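Local coordinates for hypothetical protein yfcE (PDB 1SU1) that is of unknown function but belongs to the calcineurin-like phosphoesterase superfamily and carries two zinc ions bound side by side, at residues L59-N64 against N97-V102; H89-V94 against L107-T112; D33-L38 against V171-G176. One frame throughout, in Å; residues are numbered along the deposited sequence.

Contact 1 of 3, residues L59-N64 against N97-V102; sequences LGDVLN and NCDSEV. With ZN (zinc ion), chain E; SO4 (sulfate ion), chain G.
The carboxylate of D99 receives two consecutive backbone N-H groups of the facing loop. D61 N reaches D99 OD2 at 2.9 Å, nearly straight, on the syn side but 28° out of the carboxylate plane, whereas V62 N uses the syn lone pair of D99 OD1 at 2.8 Å. Each oxygen has a further partner: a water 2.6 Å from D99 OD1 links it to L63 N, and G96 N donates to OD2, so the rotation of the buried group is well defined. D61, whose backbone is held this way, sends OD2 to a zinc ion at 2.3 Å, and N97 OD1 binds the same metal, with H129 and H151 completing the protein ligands and sulfate O2 also bound. The carboxylate of D61 and the amide of N97 are turned 27° apart. These loops carry the GD and GN metal-binding motifs characteristic of calcineurin-like phosphoesterases. With CG of N97 between its backbone N and carbonyl carbon (chi1 63°), OD1 reaches the zinc and ND2 donates to sulfate O3 at 3.2 Å. Further out, N64 ND2 makes a weak bond to C98 O at 3.3 Å, while N64 OD1 accepts from G66 N. In the packing, C98 CB lies 3.5 Å from N64 ND2, and V62 CG2 lies 3.9 Å from D99 OD1, the two side chains crossing at about a right angle.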
loop_
_atom_site.group_PDB
_atom_site.type_symbol
_atom_site.label_atom_id
_atom_site.label_comp_id
_atom_site.label_asym_id
_atom_site.label_seq_id
_atom_site.Cartn_x
_atom_site.Cartn_y
_atom_site.Cartn_z
ATOM N N LEU A 59 2.932 19.180 3.826
ATOM C CA LEU A 59 2.574 18.485 2.594
ATOM C C LEU A 59 3.521 17.396 2.071
ATOM O O LEU A 59 3.475 17.052 0.882
ATOM C CB LEU A 59 2.319 19.509 1.485
ATOM C CG LEU A 59 1.217 20.544 1.758
ATOM C CD1 LEU A 59 1.239 21.610 0.671
ATOM C CD2 LEU A 59 -0.163 19.865 1.820
ATOM N N GLY A 60 4.389 16.861 2.928
ATOM C CA GLY A 60 5.260 15.776 2.482
ATOM C C GLY A 60 6.718 16.003 2.098
ATOM O O GLY A 60 7.103 17.089 1.643
ATOM N N ASP A 61 7.504 14.932 2.245
ATOM C CA ASP A 61 8.943 14.894 1.968
ATOM C C ASP A 61 9.634 15.689 3.073
ATOM O O ASP A 61 10.170 16.792 2.865
ATOM C CB ASP A 61 9.224 15.433 0.561
ATOM C CG ASP A 61 8.757 14.466 -0.529
ATOM O OD1 ASP A 61 7.871 13.638 -0.225
ATOM O OD2 ASP A 61 9.248 14.538 -1.675
ATOM N N VAL A 62 9.571 15.079 4.253
ATOM C CA VAL A 62 10.067 15.613 5.500
ATOM C C VAL A 62 11.569 15.499 5.798
ATOM O O VAL A 62 12.241 16.519 5.943
ATOM C CB VAL A 62 9.257 14.974 6.649
ATOM C CG1 VAL A 62 9.546 15.667 7.964
ATOM C CG2 VAL A 62 7.763 15.039 6.318
ATOM N N LEU A 63 12.093 14.276 5.881
ATOM C CA LEU A 63 13.501 14.072 6.226
ATOM C C LEU A 63 14.494 13.697 5.135
ATOM O O LEU A 63 15.657 14.118 5.172
ATOM C CB LEU A 63 13.596 13.028 7.332
ATOM C CG LEU A 63 12.670 13.260 8.524
ATOM C CD1 LEU A 63 12.761 12.083 9.478
ATOM C CD2 LEU A 63 13.057 14.564 9.228
ATOM N N ASN A 64 14.058 12.895 4.169
ATOM C CA ASN A 64 14.945 12.453 3.095
ATOM C C ASN A 64 15.162 13.537 2.035
ATOM O O ASN A 64 14.213 14.190 1.588
ATOM C CB ASN A 64 14.369 11.156 2.494
ATOM C CG ASN A 64 15.047 10.729 1.212
ATOM O OD1 ASN A 64 16.271 10.767 1.078
ATOM N ND2 ASN A 64 14.240 10.288 0.260
ATOM N N ASN A 97 6.426 11.346 -1.783
ATOM C CA ASN A 97 7.123 10.234 -2.431
ATOM C C ASN A 97 8.475 9.885 -1.821
ATOM O O ASN A 97 9.007 8.797 -2.073
ATOM C CB ASN A 97 7.320 10.541 -3.913
ATOM C CG ASN A 97 8.194 11.752 -4.126
ATOM O OD1 ASN A 97 8.056 12.733 -3.416
ATOM N ND2 ASN A 97 9.101 11.689 -5.097
ATOM N N CYS A 98 9.040 10.800 -1.033
ATOM C CA CYS A 98 10.340 10.553 -0.415
ATOM C C CYS A 98 10.244 10.099 1.034
ATOM O O CYS A 98 11.256 9.721 1.636
ATOM C CB CYS A 98 11.230 11.806 -0.495
ATOM S SG CYS A 98 11.654 12.372 -2.155
ATOM N N ASP A 99 9.043 10.127 1.608
ATOM C CA ASP A 99 8.892 9.689 2.995
ATOM C C ASP A 99 8.788 8.162 3.084
ATOM O O ASP A 99 8.153 7.532 2.242
ATOM C CB ASP A 99 7.656 10.338 3.625
ATOM C CG ASP A 99 7.730 11.870 3.618
ATOM O OD1 ASP A 99 8.855 12.416 3.714
ATOM O OD2 ASP A 99 6.666 12.526 3.532
ATOM N N SER A 100 9.419 7.575 4.099
ATOM C CA SER A 100 9.386 6.128 4.293
ATOM C C SER A 100 8.901 5.824 5.701
ATOM O O SER A 100 8.583 6.740 6.454
ATOM C CB SER A 100 10.778 5.521 4.064
ATOM O OG SER A 100 11.721 6.031 4.992
ATOM N N GLU A 101 8.851 4.546 6.069
ATOM C CA GLU A 101 8.372 4.192 7.401
ATOM C C GLU A 101 9.365 4.476 8.534
ATOM O O GLU A 101 8.966 4.612 9.690
ATOM C CB GLU A 101 7.873 2.724 7.432
ATOM C CG GLU A 101 8.770 1.682 6.794
ATOM C CD GLU A 101 7.977 0.568 6.067
ATOM O OE1 GLU A 101 6.869 0.201 6.514
ATOM O OE2 GLU A 101 8.479 0.051 5.052
ATOM N N VAL A 102 10.657 4.558 8.224
ATOM C CA VAL A 102 11.625 4.878 9.273
ATOM C C VAL A 102 11.313 6.314 9.724
ATOM O O VAL A 102 11.455 6.653 10.895
ATOM C CB VAL A 102 13.095 4.803 8.769
ATOM C CG1 VAL A 102 13.337 5.837 7.678
ATOM C CG2 VAL A 102 14.051 5.018 9.939
HETATM ZN ZN ZN E . 8.088 14.972 -3.671
HETATM S S SO4 G . 10.962 15.295 -5.257
HETATM O O1 SO4 G . 9.998 15.899 -6.194
HETATM O O2 SO4 G . 10.333 15.190 -3.944
HETATM O O3 SO4 G . 11.350 13.925 -5.668
HETATM O O4 SO4 G . 12.166 16.153 -5.169
HETATM O O HOH W 1 11.202 11.886 4.583
#

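Contact 2 of 3, residues H89-V94 against L107-T112; sequences HKVIAV and LHFPIT
V91 pushes its CG1 methyl onto one face of the F109 ring, 3.8 Å from the ring centroid and 28° off the normal, a CH-pi contact displaced toward the CD2-CE2 rim. The phenyl group is brought against V91 by a first torsion of 51°, which sets CG between the backbone N and the carbonyl carbon. Next along the strand, the small CB of A93 fits into a hollow with three walls: the ring edge at F109 CE2 (4.0 Å), the carbonyl oxygen P110 O (3.9 Å) and the methyl I111 CG2 (4.1 Å). Beside these contacts the two backbones are joined by solvent. One water accepts a hydrogen bond from A93 N at 3.0 Å and donates to P110 O, and a second donates to A93 O at 2.8 Å and, weakly, to P110 O. The loop is steadied by Q104 of helix 101-106, which bonds F109 O and I111 N, and W115 of the third subunit packs on P110. Strand 91-93 is the outermost strand of its sheet within the chain, its other side pairing in parallel with 55-58; the loop is joined through waters to that sheet edge, at the border of the layered alpha-beta fold of metallophosphoesterases.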
loop_
_atom_site.group_PDB
_atom_site.type_symbol
_atom_site.label_atom_id
_atom_site.label_comp_id
_atom_site.label_asym_id
_atom_site.label_seq_id
_atom_site.Cartn_x
_atom_site.Cartn_y
_atom_site.Cartn_z
ATOM N N HIS A 89 1.534 17.562 18.432
ATOM C CA HIS A 89 0.098 17.682 18.659
ATOM C C HIS A 89 -0.630 18.705 17.787
ATOM O O HIS A 89 -1.859 18.801 17.837
ATOM C CB HIS A 89 -0.169 17.987 20.136
ATOM C CG HIS A 89 0.497 19.235 20.629
ATOM N ND1 HIS A 89 1.863 19.420 20.576
ATOM C CD2 HIS A 89 -0.013 20.359 21.184
ATOM C CE1 HIS A 89 2.164 20.606 21.076
ATOM N NE2 HIS A 89 1.044 21.196 21.454
ATOM N N LYS A 90 0.101 19.463 16.979
ATOM C CA LYS A 90 -0.553 20.452 16.129
ATOM C C LYS A 90 -0.254 20.287 14.646
ATOM O O LYS A 90 -0.545 21.177 13.845
ATOM C CB LYS A 90 -0.187 21.867 16.583
ATOM C CG LYS A 90 -0.828 22.246 17.912
ATOM C CD LYS A 90 -0.519 23.667 18.307
ATOM C CE LYS A 90 -1.338 24.078 19.517
ATOM N NZ LYS A 90 -0.982 25.446 19.995
ATOM N N VAL A 91 0.320 19.147 14.283
ATOM C CA VAL A 91 0.643 18.888 12.887
ATOM C C VAL A 91 -0.384 17.994 12.184
ATOM O O VAL A 91 -0.895 17.034 12.767
ATOM C CB VAL A 91 2.024 18.207 12.744
ATOM C CG1 VAL A 91 2.303 17.892 11.274
ATOM C CG2 VAL A 91 3.118 19.115 13.299
ATOM N N ILE A 92 -0.672 18.346 10.934
ATOM C CA ILE A 92 -1.571 17.616 10.046
ATOM C C ILE A 92 -0.692 17.415 8.803
ATOM O O ILE A 92 -0.355 18.385 8.126
ATOM C CB ILE A 92 -2.805 18.459 9.621
ATOM C CG1 ILE A 92 -3.653 18.841 10.837
ATOM C CG2 ILE A 92 -3.638 17.676 8.606
ATOM C CD1 ILE A 92 -4.246 17.670 11.586
ATOM N N ALA A 93 -0.314 16.177 8.500
ATOM C CA ALA A 93 0.547 15.921 7.345
ATOM C C ALA A 93 0.017 14.882 6.347
ATOM O O ALA A 93 -0.909 14.135 6.644
ATOM C CB ALA A 93 1.931 15.488 7.845
ATOM N N VAL A 94 0.612 14.859 5.156
ATOM C CA VAL A 94 0.269 13.892 4.115
ATOM C C VAL A 94 1.580 13.355 3.540
ATOM O O VAL A 94 2.580 14.079 3.454
ATOM C CB VAL A 94 -0.592 14.500 2.971
ATOM C CG1 VAL A 94 -1.996 14.790 3.480
ATOM C CG2 VAL A 94 0.057 15.772 2.423
ATOM N N LEU A 107 9.061 10.405 13.701
ATOM C CA LEU A 107 8.129 11.506 13.920
ATOM C C LEU A 107 6.902 11.099 14.737
ATOM O O LEU A 107 6.308 10.042 14.507
ATOM C CB LEU A 107 7.714 12.090 12.566
ATOM C CG LEU A 107 8.906 12.562 11.720
ATOM C CD1 LEU A 107 8.459 12.845 10.284
ATOM C CD2 LEU A 107 9.503 13.826 12.355
ATOM N N HIS A 108 6.518 11.952 15.686
ATOM C CA HIS A 108 5.396 11.669 16.571
ATOM C C HIS A 108 4.014 12.135 16.141
ATOM O O HIS A 108 3.141 12.367 16.979
ATOM C CB HIS A 108 5.701 12.199 17.968
ATOM C CG HIS A 108 6.913 11.576 18.585
ATOM N ND1 HIS A 108 7.411 11.970 19.806
ATOM C CD2 HIS A 108 7.724 10.586 18.146
ATOM C CE1 HIS A 108 8.482 11.248 20.096
ATOM N NE2 HIS A 108 8.692 10.402 19.104
ATOM N N PHE A 109 3.821 12.284 14.839
ATOM C CA PHE A 109 2.524 12.660 14.297
ATOM C C PHE A 109 2.345 11.805 13.034
ATOM O O PHE A 109 3.326 11.404 12.404
ATOM C CB PHE A 109 2.455 14.168 13.976
ATOM C CG PHE A 109 3.588 14.676 13.126
ATOM C CD1 PHE A 109 4.787 15.081 13.705
ATOM C CD2 PHE A 109 3.462 14.731 11.746
ATOM C CE1 PHE A 109 5.832 15.550 12.922
ATOM C CE2 PHE A 109 4.508 15.200 10.952
ATOM C CZ PHE A 109 5.694 15.603 11.543
ATOM N N PRO A 110 1.090 11.498 12.663
ATOM C CA PRO A 110 0.761 10.680 11.482
ATOM C C PRO A 110 1.182 11.289 10.148
ATOM O O PRO A 110 0.733 12.375 9.794
ATOM C CB PRO A 110 -0.764 10.537 11.559
ATOM C CG PRO A 110 -1.084 10.808 13.007
ATOM C CD PRO A 110 -0.133 11.910 13.374
ATOM N N ILE A 111 2.018 10.584 9.393
ATOM C CA ILE A 111 2.455 11.086 8.091
ATOM C C ILE A 111 2.165 10.136 6.910
ATOM O O ILE A 111 2.539 10.436 5.774
ATOM C CB ILE A 111 3.975 11.366 8.082
ATOM C CG1 ILE A 111 4.738 10.075 8.395
ATOM C CG2 ILE A 111 4.319 12.436 9.124
ATOM C CD1 ILE A 111 6.167 10.081 7.923
ATOM N N THR A 112 1.505 9.005 7.167
ATOM C CA THR A 112 1.228 8.034 6.101
ATOM C C THR A 112 0.006 8.273 5.209
ATOM O O THR A 112 -0.045 7.759 4.090
ATOM C CB THR A 112 1.148 6.584 6.664
ATOM O OG1 THR A 112 0.173 6.517 7.712
ATOM C CG2 THR A 112 2.507 6.154 7.214
HETATM O O HOH W 2 -1.689 14.008 10.067
HETATM O O HOH W 3 -0.588 11.503 7.453
#

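Contact 3 of 3, residues D33-L38 against V171-G176; sequences DIHGSL and VSIPKG. With ZN (zinc ion), chain F.
I34 and S172 bring the two backbones closest together, at a type I' beta turn from I34 to S37 that is closed by S37 N donating to I34 O at 3.2 Å, with H35 and G36 at positive phi in its middle. The hydroxyl of S172 comes in over the start of this turn, lying 2.9 Å from I34 O and 3.3 Å from D33 O; its single proton can serve either carbonyl. A first torsion of 78° folds OG between the backbone N and the carbonyl carbon of S172, pointing it at these oxygens. D33 O also accepts from S170 OG, so two serines of this loop approach the backbone that carries the zinc ligands. The side chains on either side of I34 turn to a zinc ion: D33 OD1 binds it at 1.9 Å and H35 NE2 at 2.2 Å, with H153 as a further ligand. Second-shell bonds orient both groups, H151 N to D33 OD2 and H35 ND1 to N64 O. This is the DxH metal-binding motif of calcineurin-like phosphoesterases. I173 lays CD1 obliquely beside the imidazole, 4.0 Å from H35 CD2, the two side chains crossing at about a right angle. Farther along, S37 CB and S172 CB are pressed to 3.5 Å, a tight contact, while S37 OG bonds E73 O. Toward the interior, V171 and I34 lie side by side and point the same way, V171 CG2 reaching I34 CA at 3.8 Å. Both rest on helix 38-51, I34 against T41 and V171 against A40 and V44. The turn thus leads from strand 27-31 into that helix, for which S37 is the N-cap residue, and the loop between strands 163-167 and 181-186 closes over it.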
loop_
_atom_site.group_PDB
_atom_site.type_symbol
_atom_site.label_atom_id
_atom_site.label_comp_id
_atom_site.label_asym_id
_atom_site.label_seq_id
_atom_site.Cartn_x
_atom_site.Cartn_y
_atom_site.Cartn_z
ATOM N N ASP A 33 7.971 20.046 1.226
ATOM C CA ASP A 33 9.282 19.650 0.730
ATOM C C ASP A 33 10.450 20.201 1.571
ATOM O O ASP A 33 11.311 20.949 1.072
ATOM C CB ASP A 33 9.407 20.082 -0.735
ATOM C CG ASP A 33 8.380 19.376 -1.648
ATOM O OD1 ASP A 33 8.685 18.288 -2.207
ATOM O OD2 ASP A 33 7.252 19.897 -1.785
ATOM N N ILE A 34 10.457 19.816 2.844
ATOM C CA ILE A 34 11.478 20.195 3.808
ATOM C C ILE A 34 12.777 19.465 3.466
ATOM O O ILE A 34 13.866 20.047 3.520
ATOM C CB ILE A 34 11.019 19.815 5.228
ATOM C CG1 ILE A 34 9.692 20.521 5.537
ATOM C CG2 ILE A 34 12.095 20.180 6.257
ATOM C CD1 ILE A 34 9.072 20.141 6.874
ATOM N N HIS A 35 12.650 18.188 3.109
ATOM C CA HIS A 35 13.796 17.369 2.723
ATOM C C HIS A 35 14.977 17.354 3.698
ATOM O O HIS A 35 16.135 17.286 3.280
ATOM C CB HIS A 35 14.301 17.796 1.341
ATOM C CG HIS A 35 13.389 17.415 0.212
ATOM N ND1 HIS A 35 13.196 16.107 -0.182
ATOM C CD2 HIS A 35 12.647 18.173 -0.629
ATOM C CE1 HIS A 35 12.379 16.077 -1.220
ATOM N NE2 HIS A 35 12.031 17.317 -1.511
ATOM N N GLY A 36 14.693 17.420 4.992
ATOM C CA GLY A 36 15.763 17.369 5.975
ATOM C C GLY A 36 16.525 18.654 6.311
ATOM O O GLY A 36 17.484 18.599 7.077
ATOM N N SER A 37 16.125 19.789 5.738
ATOM C CA SER A 37 16.789 21.071 6.002
ATOM C C SER A 37 16.480 21.603 7.401
ATOM O O SER A 37 15.361 22.035 7.672
ATOM C CB SER A 37 16.355 22.111 4.964
ATOM O OG SER A 37 16.994 23.354 5.187
ATOM N N LEU A 38 17.460 21.558 8.296
ATOM C CA LEU A 38 17.244 22.051 9.659
ATOM C C LEU A 38 16.960 23.567 9.734
ATOM O O LEU A 38 16.089 24.002 10.489
ATOM C CB LEU A 38 18.445 21.698 10.547
ATOM C CG LEU A 38 18.427 22.226 11.988
ATOM C CD1 LEU A 38 17.127 21.824 12.680
ATOM C CD2 LEU A 38 19.625 21.677 12.742
ATOM N N VAL A 171 10.328 24.831 1.139
ATOM C CA VAL A 171 10.940 25.694 2.139
ATOM C C VAL A 171 12.453 25.523 2.105
ATOM O O VAL A 171 13.163 26.217 2.817
ATOM C CB VAL A 171 10.480 25.352 3.579
ATOM C CG1 VAL A 171 9.006 25.658 3.762
ATOM C CG2 VAL A 171 10.768 23.891 3.880
ATOM N N SER A 172 12.950 24.604 1.279
ATOM C CA SER A 172 14.386 24.369 1.240
ATOM C C SER A 172 15.057 24.266 -0.123
ATOM O O SER A 172 16.249 24.564 -0.239
ATOM C CB SER A 172 14.723 23.120 2.058
ATOM O OG SER A 172 14.419 21.936 1.346
ATOM N N ILE A 173 14.324 23.848 -1.151
ATOM C CA ILE A 173 14.926 23.732 -2.477
ATOM C C ILE A 173 14.020 24.270 -3.581
ATOM O O ILE A 173 13.612 23.530 -4.484
ATOM C CB ILE A 173 15.258 22.273 -2.836
ATOM C CG1 ILE A 173 15.731 21.512 -1.603
ATOM C CG2 ILE A 173 16.349 22.245 -3.893
ATOM C CD1 ILE A 173 15.948 20.031 -1.852
ATOM N N PRO A 174 13.707 25.571 -3.536
ATOM C CA PRO A 174 12.839 26.143 -4.568
ATOM C C PRO A 174 13.435 26.016 -5.965
ATOM O O PRO A 174 14.658 25.958 -6.123
ATOM C CB PRO A 174 12.699 27.597 -4.126
ATOM C CG PRO A 174 14.040 27.872 -3.491
ATOM C CD PRO A 174 14.247 26.625 -2.657
ATOM N N LYS A 175 12.561 25.957 -6.969
ATOM C CA LYS A 175 12.978 25.860 -8.366
ATOM C C LYS A 175 12.465 27.095 -9.099
ATOM O O LYS A 175 11.675 27.867 -8.548
ATOM C CB LYS A 175 12.383 24.614 -9.038
ATOM C CG LYS A 175 13.239 23.356 -9.005
ATOM C CD LYS A 175 13.184 22.658 -7.660
ATOM C CE LYS A 175 13.797 21.256 -7.731
ATOM N NZ LYS A 175 13.038 20.346 -8.640
ATOM N N GLY A 176 12.905 27.267 -10.343
ATOM C CA GLY A 176 12.460 28.397 -11.140
ATOM C C GLY A 176 12.921 29.764 -10.662
ATOM O O GLY A 176 12.293 30.778 -10.972
HETATM ZN ZN ZN F . 10.270 17.500 -2.843
#

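In the fold
The chain leaves strand 27-31 through D33-L38, whose partner V171-G176 comes after 132 intervening residues; contact 3 therefore closes the long loop in which both other contacts are nested. Within it, L59-N64 follows strand 55-58, and H89-V94 comes after helix 77-85. N97-V102 then returns to the first of these and L107-T112 to the second, so contacts 1 and 2 cross. They touch through L59 with V94 and V62 with L107. Contact 1 meets contact 3 where V62 O probably accepts from G36 N and C98 SG packs on H35 CE1, linking the loops of the two zinc sites. Contact 2 lies about 18 Å from contact 3, centre to centre, at the sheet edge.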